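Local structure of 16.4 kDa salivary peptide (Culex quinquefasciatus, 7KC8) at residues C7-F12 with A16-M21; L27-L32 with Y60-S65; E39-E44 with Y50-R55. The protein is a mosquito salivary protein of unknown function with a beta-trefoil fold of the ricin type, and may bind sugars. All coordinates share one frame; numbering follows the deposited sequence.

Contact 1. Residues C7-F12 with A16-M21; sequences CVTLKF and AKHINM
K11 lies over the imidazole of H18, with its CB 3.9 Å from the ring centroid and close to the ring normal, a CH-pi contact. CG follows over the same ring, 3.7 Å from H18 NE2. With CG anti to the backbone N (chi1 -170°), the chain runs on past the ring, and CE reaches A16. T9 CB meets the ring at its edge. A water also lies in the ring plane; it accepts from L10 N and is 3.0 Å from H18 ND1.

In the backbone, K11 and H18 form a non-hydrogen-bonded antiparallel pair. F12 N gives a bond of 2.8 Å to K17 O, and I19 N reaches L10 O at 3.2 Å. L10 O also takes a CA-H...O contact from H18. Near the turn, F12 is opposed by two residues, A16 and K17, the pattern of a G1 beta bulge in this hairpin. L10 and I19 touch through methyl groups, and W128 packs on both. K11 carbons cover one face of the H18 ring, and T9 CB and a water lie at its edge; any positive charge on the ring would probably be disfavoured by nearby K11 NZ.

Contact 2. Residues L27-L32 with Y60-S65; sequences LHYRKL and YLYAES
Y62 OH touches Y29 CB at 3.7 Å and stands 4.1 Å from H28 NE2. The Y62 hydroxyl lies oblique to both rings, and the Y62 and H28 side chains meet at about a right angle. The second touching point is L32 with L61. Their CD1 methyls are 3.4 Å apart, tighter than usual for two carbons. Both points are made by side chains alone. The backbones stay well apart, with 9.6 Å between the CA atoms of Y29 and Y60.

Within 27-32 the rings of H28 and Y29 pack on each other. Y29 CD2 lies over the centre of the H28 imidazole, 3.6 Å above its plane, while H28 ND1 lies at the edge of the Y29 ring. Y62 CG sits between its backbone N and carbonyl carbon (chi1 78°), which carries the ring across toward 27-32. E64 OE2 is 3.1 Å from Y62 OH and 4.6 Å from H28 NE2. This carboxylate would probably favour a protonated histidine.

In this beta-trefoil, the two segments belong to strands 29-35 and 60-63, which are not paired with each other. Strand 72-77 pairs antiparallel with both and so bridges them: the backbone of R30 bonds to that of T76, and the backbone of Y60 to that of L77. The L61 side chain packs on V74, and that of Y62 on K75, T82 and N85. On the other segment, L32 rests on I19 and M21 of strand 17-21.

Contact 3. Residues E39-E44 with Y50-R55; sequences EEWVIE and YKIRPR
V42 and R53 face each other as a hydrogen-bonded pair of an antiparallel hairpin. R53 N gives to V42 O at 3.0 Å, in the carbonyl plane. The return bond, V42 N to R53 O, is modelled so short that its length is doubtful. E44 and K51 repeat the pattern. K51 N meets E44 O at 2.8 Å in the carbonyl plane, and E44 N meets K51 O at 2.9 Å. At the far end R55 N donates to E40 O, almost straight at hydrogen but from above the carbonyl plane.

The E40 and R55 side chains run alongside each other in the same direction. Their salt bridge joins E40 OE1 to R55 NE at 3.3 Å, with the two flat groups turned 41° apart. R55 NH1 is taken by L137 O. R53 NE binds P54 O at 3.0 Å in the guanidinium plane, and NH2 adds V139 O. The bend at chi3 (-68°) turns the guanidinium back to its own chain. E44 OE2 lies 3.2 Å from R53 CD, and its 4.4 Å to R53 NE is beyond a salt bridge. E44 OE1 accepts from Y60 OH.

I43 and I52 share the face opposite V42, R53, E44 and K51. I43 CG2 touches Y50 CD1, and I52 CG2 meets W41 CE3 obliquely. P54 CB lies over one face of the W41 six-membered ring, offset toward its rim, a CH-pi contact. W41 NE1 is satisfied by I19 O. Within the beta-trefoil this hairpin has strand 8-12 beside 40-46, through the backbone bond of V8 with W41, and I52 bonds to L61 of strand 60-63.

Contacts 1 and 3 are hairpins of one beta-trefoil chain, with centres about 10 Å apart. They are joined edge to edge, since strands 8-12 and 40-46 pair antiparallel. Contact 2 lies about 16 Å from contact 1 and about 14 Å from contact 3, all between centres. It meets contact 1 where L32 packs on N20, since strands 17-21 and 29-35 are neighbours. It meets contact 3 where strand 60-63 comes against strand 49-54, the strand before it in the chain. Along the chain contact 1 comes first. The segments of contact 2 then flank contact 3 in sequence, so residues far apart in sequence meet in the folded chain, with the second hairpin lying between them along the sequence.

Contact 1. Residues C7-F12 with A16-M21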
loop_
_atom_site.group_PDB
_atom_site.type_symbol
_atom_site.label_atom_id
_atom_site.label_comp_id
_atom_site.label_asym_id
_atom_site.label_seq_id
_atom_site.Cartn_x
_atom_site.Cartn_y
_atom_site.Cartn_z
ATOM N N CYS A 7 -0.771 10.994 -7.548
ATOM C CA CYS A 7 -1.821 10.006 -7.763
ATOM C C CYS A 7 -1.321 8.854 -8.614
ATOM O O CYS A 7 -0.798 9.060 -9.715
ATOM C CB CYS A 7 -3.033 10.637 -8.438
ATOM S SG CYS A 7 -3.931 11.719 -7.357
ATOM N N VAL A 8 -1.519 7.637 -8.110
ATOM C CA VAL A 8 -1.076 6.427 -8.782
ATOM C C VAL A 8 -2.158 5.366 -8.646
ATOM O O VAL A 8 -3.100 5.496 -7.862
ATOM C CB VAL A 8 0.251 5.906 -8.201
ATOM C CG1 VAL A 8 1.349 6.963 -8.326
ATOM C CG2 VAL A 8 0.048 5.524 -6.751
ATOM N N THR A 9 -1.970 4.301 -9.403
ATOM C CA THR A 9 -2.705 3.040 -9.196
ATOM C C THR A 9 -1.665 2.049 -8.664
ATOM O O THR A 9 -0.525 2.144 -9.030
ATOM C CB THR A 9 -3.479 2.548 -10.418
ATOM O OG1 THR A 9 -2.602 2.455 -11.529
ATOM C CG2 THR A 9 -4.657 3.417 -10.770
ATOM N N LEU A 10 -2.073 1.154 -7.790
ATOM C CA LEU A 10 -1.173 0.154 -7.177
ATOM C C LEU A 10 -1.609 -1.234 -7.649
ATOM O O LEU A 10 -2.571 -1.755 -7.112
ATOM C CB LEU A 10 -1.322 0.270 -5.662
ATOM C CG LEU A 10 -0.295 1.111 -4.923
ATOM C CD1 LEU A 10 0.487 2.031 -5.835
ATOM C CD2 LEU A 10 -0.917 1.858 -3.768
ATOM N N LYS A 11 -0.859 -1.822 -8.568
ATOM C CA LYS A 11 -1.209 -3.137 -9.141
ATOM C C LYS A 11 -0.097 -4.159 -8.893
ATOM O O LYS A 11 1.016 -3.929 -9.277
ATOM C CB LYS A 11 -1.588 -2.937 -10.606
ATOM C CG LYS A 11 -2.201 -4.122 -11.321
ATOM C CD LYS A 11 -1.688 -4.232 -12.733
ATOM C CE LYS A 11 -2.571 -5.039 -13.651
ATOM N NZ LYS A 11 -3.055 -4.229 -14.789
ATOM N N PHE A 12 -0.434 -5.230 -8.200
ATOM C CA PHE A 12 0.507 -6.341 -7.961
ATOM C C PHE A 12 0.620 -7.122 -9.273
ATOM O O PHE A 12 -0.371 -7.625 -9.779
ATOM C CB PHE A 12 0.018 -7.186 -6.791
ATOM C CG PHE A 12 1.070 -8.003 -6.103
ATOM C CD1 PHE A 12 2.175 -7.406 -5.538
ATOM C CD2 PHE A 12 0.936 -9.366 -5.989
ATOM C CE1 PHE A 12 3.139 -8.161 -4.899
ATOM C CE2 PHE A 12 1.897 -10.124 -5.351
ATOM C CZ PHE A 12 2.997 -9.520 -4.809
ATOM N N ALA A 16 -2.259 -9.365 -10.958
ATOM C CA ALA A 16 -3.077 -8.374 -11.644
ATOM C C ALA A 16 -4.126 -7.755 -10.720
ATOM O O ALA A 16 -5.203 -7.346 -11.169
ATOM C CB ALA A 16 -3.736 -8.968 -12.889
ATOM N N LYS A 17 -3.822 -7.661 -9.428
ATOM C CA LYS A 17 -4.754 -7.140 -8.435
ATOM C C LYS A 17 -4.325 -5.753 -7.974
ATOM O O LYS A 17 -3.159 -5.547 -7.614
ATOM C CB LYS A 17 -4.855 -8.077 -7.229
ATOM C CG LYS A 17 -5.525 -9.411 -7.520
ATOM C CD LYS A 17 -7.005 -9.249 -7.895
ATOM C CE LYS A 17 -7.717 -10.599 -7.885
ATOM N NZ LYS A 17 -9.195 -10.445 -7.837
ATOM N N HIS A 18 -5.286 -4.851 -7.933
ATOM C CA HIS A 18 -5.048 -3.514 -7.363
ATOM C C HIS A 18 -5.434 -3.561 -5.890
ATOM O O HIS A 18 -6.160 -4.422 -5.502
ATOM C CB HIS A 18 -5.915 -2.464 -8.031
ATOM C CG HIS A 18 -5.601 -2.198 -9.455
ATOM N ND1 HIS A 18 -5.058 -1.039 -9.868
ATOM C CD2 HIS A 18 -5.800 -2.924 -10.558
ATOM C CE1 HIS A 18 -4.915 -1.070 -11.160
ATOM N NE2 HIS A 18 -5.352 -2.199 -11.593
ATOM N N ILE A 19 -4.866 -2.685 -5.091
ATOM C CA ILE A 19 -5.277 -2.534 -3.700
ATOM C C ILE A 19 -6.619 -1.812 -3.671
ATOM O O ILE A 19 -6.694 -0.625 -4.001
ATOM C CB ILE A 19 -4.232 -1.756 -2.887
ATOM C CG1 ILE A 19 -2.880 -2.457 -2.875
ATOM C CG2 ILE A 19 -4.709 -1.572 -1.459
ATOM C CD1 ILE A 19 -1.810 -1.623 -2.186
ATOM N N ASN A 20 -7.670 -2.511 -3.258
ATOM C CA ASN A 20 -8.974 -1.894 -3.048
ATOM C C ASN A 20 -9.247 -1.778 -1.550
ATOM O O ASN A 20 -8.597 -2.418 -0.720
ATOM C CB ASN A 20 -10.090 -2.703 -3.729
ATOM C CG ASN A 20 -9.960 -2.728 -5.238
ATOM O OD1 ASN A 20 -9.004 -2.190 -5.798
ATOM N ND2 ASN A 20 -10.901 -3.377 -5.903
ATOM N N MET A 21 -10.202 -0.928 -1.209
ATOM C CA MET A 21 -10.538 -0.685 0.205
ATOM C C MET A 21 -12.050 -0.813 0.421
ATOM O O MET A 21 -12.807 -0.731 -0.546
ATOM C CB MET A 21 -10.066 0.713 0.610
ATOM C CG MET A 21 -10.477 1.795 -0.363
ATOM S SD MET A 21 -9.648 3.353 -0.196
ATOM C CE MET A 21 -10.372 4.254 -1.553
HETATM O O HOH W 1 -4.776 0.491 -7.247
#

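Contact 2. Residues L27-L32 with Y60-S65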
loop_
_atom_site.group_PDB
_atom_site.type_symbol
_atom_site.label_atom_id
_atom_site.label_comp_id
_atom_site.label_asym_id
_atom_site.label_seq_id
_atom_site.Cartn_x
_atom_site.Cartn_y
_atom_site.Cartn_z
ATOM N N LEU A 27 -13.685 -0.015 12.842
ATOM C CA LEU A 27 -13.399 0.739 14.076
ATOM C C LEU A 27 -12.496 1.916 13.723
ATOM O O LEU A 27 -12.968 2.864 13.094
ATOM C CB LEU A 27 -12.688 -0.223 15.025
ATOM C CG LEU A 27 -13.293 -1.624 15.084
ATOM C CD1 LEU A 27 -12.347 -2.600 15.762
ATOM C CD2 LEU A 27 -14.635 -1.605 15.798
ATOM N N HIS A 28 -11.220 1.809 14.057
ATOM C CA HIS A 28 -10.259 2.900 13.808
ATOM C C HIS A 28 -9.525 2.673 12.482
ATOM O O HIS A 28 -8.623 3.452 12.195
ATOM C CB HIS A 28 -9.285 2.886 14.979
ATOM C CG HIS A 28 -8.522 1.615 15.121
ATOM N ND1 HIS A 28 -9.016 0.530 15.811
ATOM C CD2 HIS A 28 -7.302 1.253 14.673
ATOM C CE1 HIS A 28 -8.137 -0.446 15.773
ATOM N NE2 HIS A 28 -7.079 -0.028 15.082
ATOM N N TYR A 29 -9.919 1.674 11.699
ATOM C CA TYR A 29 -9.156 1.311 10.482
ATOM C C TYR A 29 -10.069 1.013 9.293
ATOM O O TYR A 29 -11.246 0.772 9.494
ATOM C CB TYR A 29 -8.271 0.102 10.799
ATOM C CG TYR A 29 -9.031 -1.151 11.160
ATOM C CD1 TYR A 29 -9.431 -2.053 10.188
ATOM C CD2 TYR A 29 -9.364 -1.434 12.472
ATOM C CE1 TYR A 29 -10.148 -3.192 10.507
ATOM C CE2 TYR A 29 -10.073 -2.572 12.809
ATOM C CZ TYR A 29 -10.467 -3.455 11.823
ATOM O OH TYR A 29 -11.170 -4.581 12.140
ATOM N N ARG A 30 -9.518 1.053 8.083
ATOM C CA ARG A 30 -10.270 0.689 6.853
ATOM C C ARG A 30 -9.656 -0.568 6.238
ATOM O O ARG A 30 -8.476 -0.537 5.937
ATOM C CB ARG A 30 -10.289 1.815 5.825
ATOM C CG ARG A 30 -11.107 1.506 4.581
ATOM C CD ARG A 30 -11.258 2.715 3.679
ATOM N NE ARG A 30 -11.697 3.880 4.425
ATOM C CZ ARG A 30 -12.921 4.387 4.385
ATOM N NH1 ARG A 30 -13.845 3.837 3.619
ATOM N NH2 ARG A 30 -13.215 5.449 5.108
ATOM N N LYS A 31 -10.476 -1.578 5.969
ATOM C CA LYS A 31 -9.997 -2.863 5.476
ATOM C C LYS A 31 -9.721 -2.815 3.978
ATOM O O LYS A 31 -10.421 -2.140 3.213
ATOM C CB LYS A 31 -11.009 -3.969 5.781
ATOM N N LEU A 32 -8.691 -3.538 3.563
ATOM C CA LEU A 32 -8.274 -3.579 2.172
ATOM C C LEU A 32 -8.391 -5.001 1.648
ATOM O O LEU A 32 -8.454 -5.967 2.418
ATOM C CB LEU A 32 -6.827 -3.080 2.005
ATOM C CG LEU A 32 -6.436 -1.780 2.715
ATOM C CD1 LEU A 32 -4.950 -1.482 2.501
ATOM C CD2 LEU A 32 -7.280 -0.648 2.203
ATOM N N TYR A 60 -3.695 6.782 6.312
ATOM C CA TYR A 60 -2.398 6.332 5.844
ATOM C C TYR A 60 -2.272 4.821 5.921
ATOM O O TYR A 60 -2.539 4.220 6.969
ATOM C CB TYR A 60 -1.278 7.017 6.622
ATOM C CG TYR A 60 -1.051 8.381 6.049
ATOM C CD1 TYR A 60 -0.609 8.523 4.741
ATOM C CD2 TYR A 60 -1.331 9.529 6.782
ATOM C CE1 TYR A 60 -0.421 9.764 4.184
ATOM C CE2 TYR A 60 -1.142 10.785 6.225
ATOM C CZ TYR A 60 -0.687 10.896 4.926
ATOM O OH TYR A 60 -0.496 12.140 4.361
ATOM N N LEU A 61 -1.868 4.223 4.801
ATOM C CA LEU A 61 -1.515 2.806 4.739
ATOM C C LEU A 61 -0.542 2.444 5.847
ATOM O O LEU A 61 0.471 3.117 6.043
ATOM C CB LEU A 61 -0.880 2.492 3.378
ATOM C CG LEU A 61 -0.846 1.023 2.956
ATOM C CD1 LEU A 61 -2.257 0.617 2.643
ATOM C CD2 LEU A 61 0.079 0.786 1.769
ATOM N N TYR A 62 -0.840 1.368 6.564
ATOM C CA TYR A 62 0.056 0.910 7.619
ATOM C C TYR A 62 -0.093 -0.586 7.787
ATOM O O TYR A 62 -0.998 -1.210 7.227
ATOM C CB TYR A 62 -0.209 1.598 8.950
ATOM C CG TYR A 62 -1.415 1.050 9.679
ATOM C CD1 TYR A 62 -2.697 1.224 9.172
ATOM C CD2 TYR A 62 -1.274 0.362 10.876
ATOM C CE1 TYR A 62 -3.797 0.731 9.832
ATOM C CE2 TYR A 62 -2.375 -0.137 11.545
ATOM C CZ TYR A 62 -3.638 0.051 11.020
ATOM O OH TYR A 62 -4.740 -0.443 11.689
ATOM N N ALA A 63 0.817 -1.153 8.579
ATOM C CA ALA A 63 0.872 -2.583 8.830
ATOM C C ALA A 63 0.567 -2.857 10.294
ATOM O O ALA A 63 1.052 -2.154 11.178
ATOM C CB ALA A 63 2.246 -3.158 8.457
ATOM N N GLU A 64 -0.233 -3.880 10.541
ATOM C CA GLU A 64 -0.590 -4.242 11.902
ATOM C C GLU A 64 0.626 -4.759 12.670
ATOM O O GLU A 64 1.664 -5.097 12.095
ATOM C CB GLU A 64 -1.703 -5.286 11.901
ATOM C CG GLU A 64 -3.096 -4.680 11.779
ATOM C CD GLU A 64 -3.520 -3.912 13.035
ATOM O OE1 GLU A 64 -2.820 -4.002 14.077
ATOM O OE2 GLU A 64 -4.558 -3.212 12.977
ATOM N N SER A 65 0.472 -4.820 13.997
ATOM C CA SER A 65 1.572 -5.066 14.928
ATOM C C SER A 65 1.890 -6.541 15.111
ATOM O O SER A 65 2.943 -6.865 15.672
ATOM C CB SER A 65 1.260 -4.451 16.303
#

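Contact 3. Residues E39-E44 with Y50-R55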
loop_
_atom_site.group_PDB
_atom_site.type_symbol
_atom_site.label_atom_id
_atom_site.label_comp_id
_atom_site.label_asym_id
_atom_site.label_seq_id
_atom_site.Cartn_x
_atom_site.Cartn_y
_atom_site.Cartn_z
ATOM N N GLU A 39 -8.369 1.414 -8.157
ATOM C CA GLU A 39 -8.388 2.355 -7.013
ATOM C C GLU A 39 -7.249 3.383 -7.127
ATOM O O GLU A 39 -6.146 3.030 -7.501
ATOM C CB GLU A 39 -8.341 1.568 -5.711
ATOM C CG GLU A 39 -8.679 2.400 -4.494
ATOM C CD GLU A 39 -9.997 3.143 -4.557
ATOM O OE1 GLU A 39 -9.979 4.318 -4.923
ATOM O OE2 GLU A 39 -11.019 2.538 -4.255
ATOM N N GLU A 40 -7.532 4.636 -6.802
ATOM C CA GLU A 40 -6.494 5.688 -6.892
ATOM C C GLU A 40 -5.870 5.927 -5.513
ATOM O O GLU A 40 -6.604 6.038 -4.552
ATOM C CB GLU A 40 -7.080 6.914 -7.569
ATOM C CG GLU A 40 -7.450 6.622 -8.998
ATOM C CD GLU A 40 -8.399 7.574 -9.684
ATOM O OE1 GLU A 40 -8.250 8.744 -9.505
ATOM O OE2 GLU A 40 -9.274 7.111 -10.394
ATOM N N TRP A 41 -4.541 5.938 -5.451
ATOM C CA TRP A 41 -3.796 6.136 -4.216
ATOM C C TRP A 41 -2.817 7.282 -4.394
ATOM O O TRP A 41 -2.488 7.672 -5.513
ATOM C CB TRP A 41 -3.024 4.880 -3.818
ATOM C CG TRP A 41 -3.892 3.739 -3.477
ATOM C CD1 TRP A 41 -4.470 2.850 -4.350
ATOM C CD2 TRP A 41 -4.297 3.340 -2.171
ATOM N NE1 TRP A 41 -5.210 1.929 -3.658
ATOM C CE2 TRP A 41 -5.120 2.203 -2.318
ATOM C CE3 TRP A 41 -4.050 3.835 -0.888
ATOM C CZ2 TRP A 41 -5.704 1.561 -1.233
ATOM C CZ3 TRP A 41 -4.623 3.182 0.199
ATOM C CH2 TRP A 41 -5.435 2.054 0.016
ATOM N N VAL A 42 -2.317 7.806 -3.282
ATOM C CA VAL A 42 -1.346 8.890 -3.327
ATOM C C VAL A 42 -0.061 8.459 -2.635
ATOM O O VAL A 42 -0.085 7.991 -1.493
ATOM C CB VAL A 42 -1.905 10.176 -2.702
ATOM C CG1 VAL A 42 -0.863 11.292 -2.796
ATOM C CG2 VAL A 42 -3.176 10.570 -3.408
ATOM N N ILE A 43 1.053 8.623 -3.328
ATOM C CA ILE A 43 2.377 8.406 -2.765
ATOM C C ILE A 43 2.946 9.766 -2.375
ATOM O O ILE A 43 3.078 10.657 -3.222
ATOM C CB ILE A 43 3.298 7.694 -3.769
ATOM C CG1 ILE A 43 2.824 6.259 -4.019
ATOM C CG2 ILE A 43 4.747 7.742 -3.281
ATOM C CD1 ILE A 43 3.534 5.559 -5.165
ATOM N N GLU A 44 3.284 9.932 -1.100
ATOM C CA GLU A 44 3.889 11.156 -0.585
ATOM C C GLU A 44 5.292 10.847 -0.082
ATOM O O GLU A 44 5.506 9.822 0.566
ATOM C CB GLU A 44 3.067 11.753 0.551
ATOM C CG GLU A 44 1.611 12.013 0.200
ATOM C CD GLU A 44 0.781 12.424 1.410
ATOM O OE1 GLU A 44 1.340 12.479 2.527
ATOM O OE2 GLU A 44 -0.429 12.690 1.248
ATOM N N TYR A 50 8.609 6.775 2.118
ATOM C CA TYR A 50 7.320 7.308 1.598
ATOM C C TYR A 50 6.100 6.898 2.424
ATOM O O TYR A 50 6.170 5.887 3.111
ATOM C CB TYR A 50 7.040 6.752 0.195
ATOM C CG TYR A 50 8.055 7.078 -0.872
ATOM C CD1 TYR A 50 7.964 8.244 -1.610
ATOM C CD2 TYR A 50 9.106 6.219 -1.150
ATOM C CE1 TYR A 50 8.890 8.550 -2.594
ATOM C CE2 TYR A 50 10.046 6.514 -2.123
ATOM C CZ TYR A 50 9.937 7.685 -2.849
ATOM O OH TYR A 50 10.854 7.985 -3.814
ATOM N N LYS A 51 5.021 7.682 2.380
ATOM C CA LYS A 51 3.741 7.366 2.983
ATOM C C LYS A 51 2.725 7.244 1.864
ATOM O O LYS A 51 2.933 7.743 0.756
ATOM C CB LYS A 51 3.330 8.426 4.020
ATOM C CG LYS A 51 4.160 8.317 5.308
ATOM C CD LYS A 51 4.055 9.525 6.236
ATOM C CE LYS A 51 2.738 9.558 6.993
ATOM N NZ LYS A 51 2.868 10.364 8.247
ATOM N N ILE A 52 1.652 6.512 2.134
ATOM C CA ILE A 52 0.698 6.141 1.099
ATOM C C ILE A 52 -0.699 6.328 1.666
ATOM O O ILE A 52 -0.963 5.955 2.813
ATOM C CB ILE A 52 0.919 4.690 0.610
ATOM C CG1 ILE A 52 2.322 4.526 -0.001
ATOM C CG2 ILE A 52 -0.163 4.265 -0.394
ATOM C CD1 ILE A 52 2.649 3.091 -0.465
ATOM N N ARG A 53 -1.578 6.940 0.882
ATOM C CA ARG A 53 -2.953 7.206 1.274
ATOM C C ARG A 53 -3.842 7.092 0.050
ATOM O O ARG A 53 -3.387 7.329 -1.077
ATOM C CB ARG A 53 -3.124 8.602 1.894
ATOM C CG ARG A 53 -2.544 9.707 1.027
ATOM C CD ARG A 53 -3.140 11.053 1.353
ATOM N NE ARG A 53 -4.541 11.109 0.981
ATOM C CZ ARG A 53 -5.306 12.183 1.132
ATOM N NH1 ARG A 53 -4.794 13.292 1.638
ATOM N NH2 ARG A 53 -6.585 12.151 0.775
ATOM N N PRO A 54 -5.101 6.716 0.229
ATOM C CA PRO A 54 -6.017 6.728 -0.907
ATOM C C PRO A 54 -6.336 8.164 -1.287
ATOM O O PRO A 54 -6.285 9.071 -0.455
ATOM C CB PRO A 54 -7.249 5.990 -0.380
ATOM C CG PRO A 54 -7.209 6.202 1.069
ATOM C CD PRO A 54 -5.765 6.281 1.466
ATOM N N ARG A 55 -6.667 8.354 -2.567
ATOM C CA ARG A 55 -6.901 9.697 -3.086
ATOM C C ARG A 55 -8.007 10.415 -2.320
ATOM O O ARG A 55 -7.932 11.634 -2.120
ATOM C CB ARG A 55 -7.247 9.643 -4.579
ATOM C CG ARG A 55 -7.369 11.029 -5.236
ATOM C CD ARG A 55 -7.859 10.979 -6.678
ATOM N NE ARG A 55 -9.169 10.345 -6.811
ATOM C CZ ARG A 55 -10.328 10.963 -6.608
ATOM N NH1 ARG A 55 -10.349 12.233 -6.251
ATOM N NH2 ARG A 55 -11.470 10.309 -6.753
#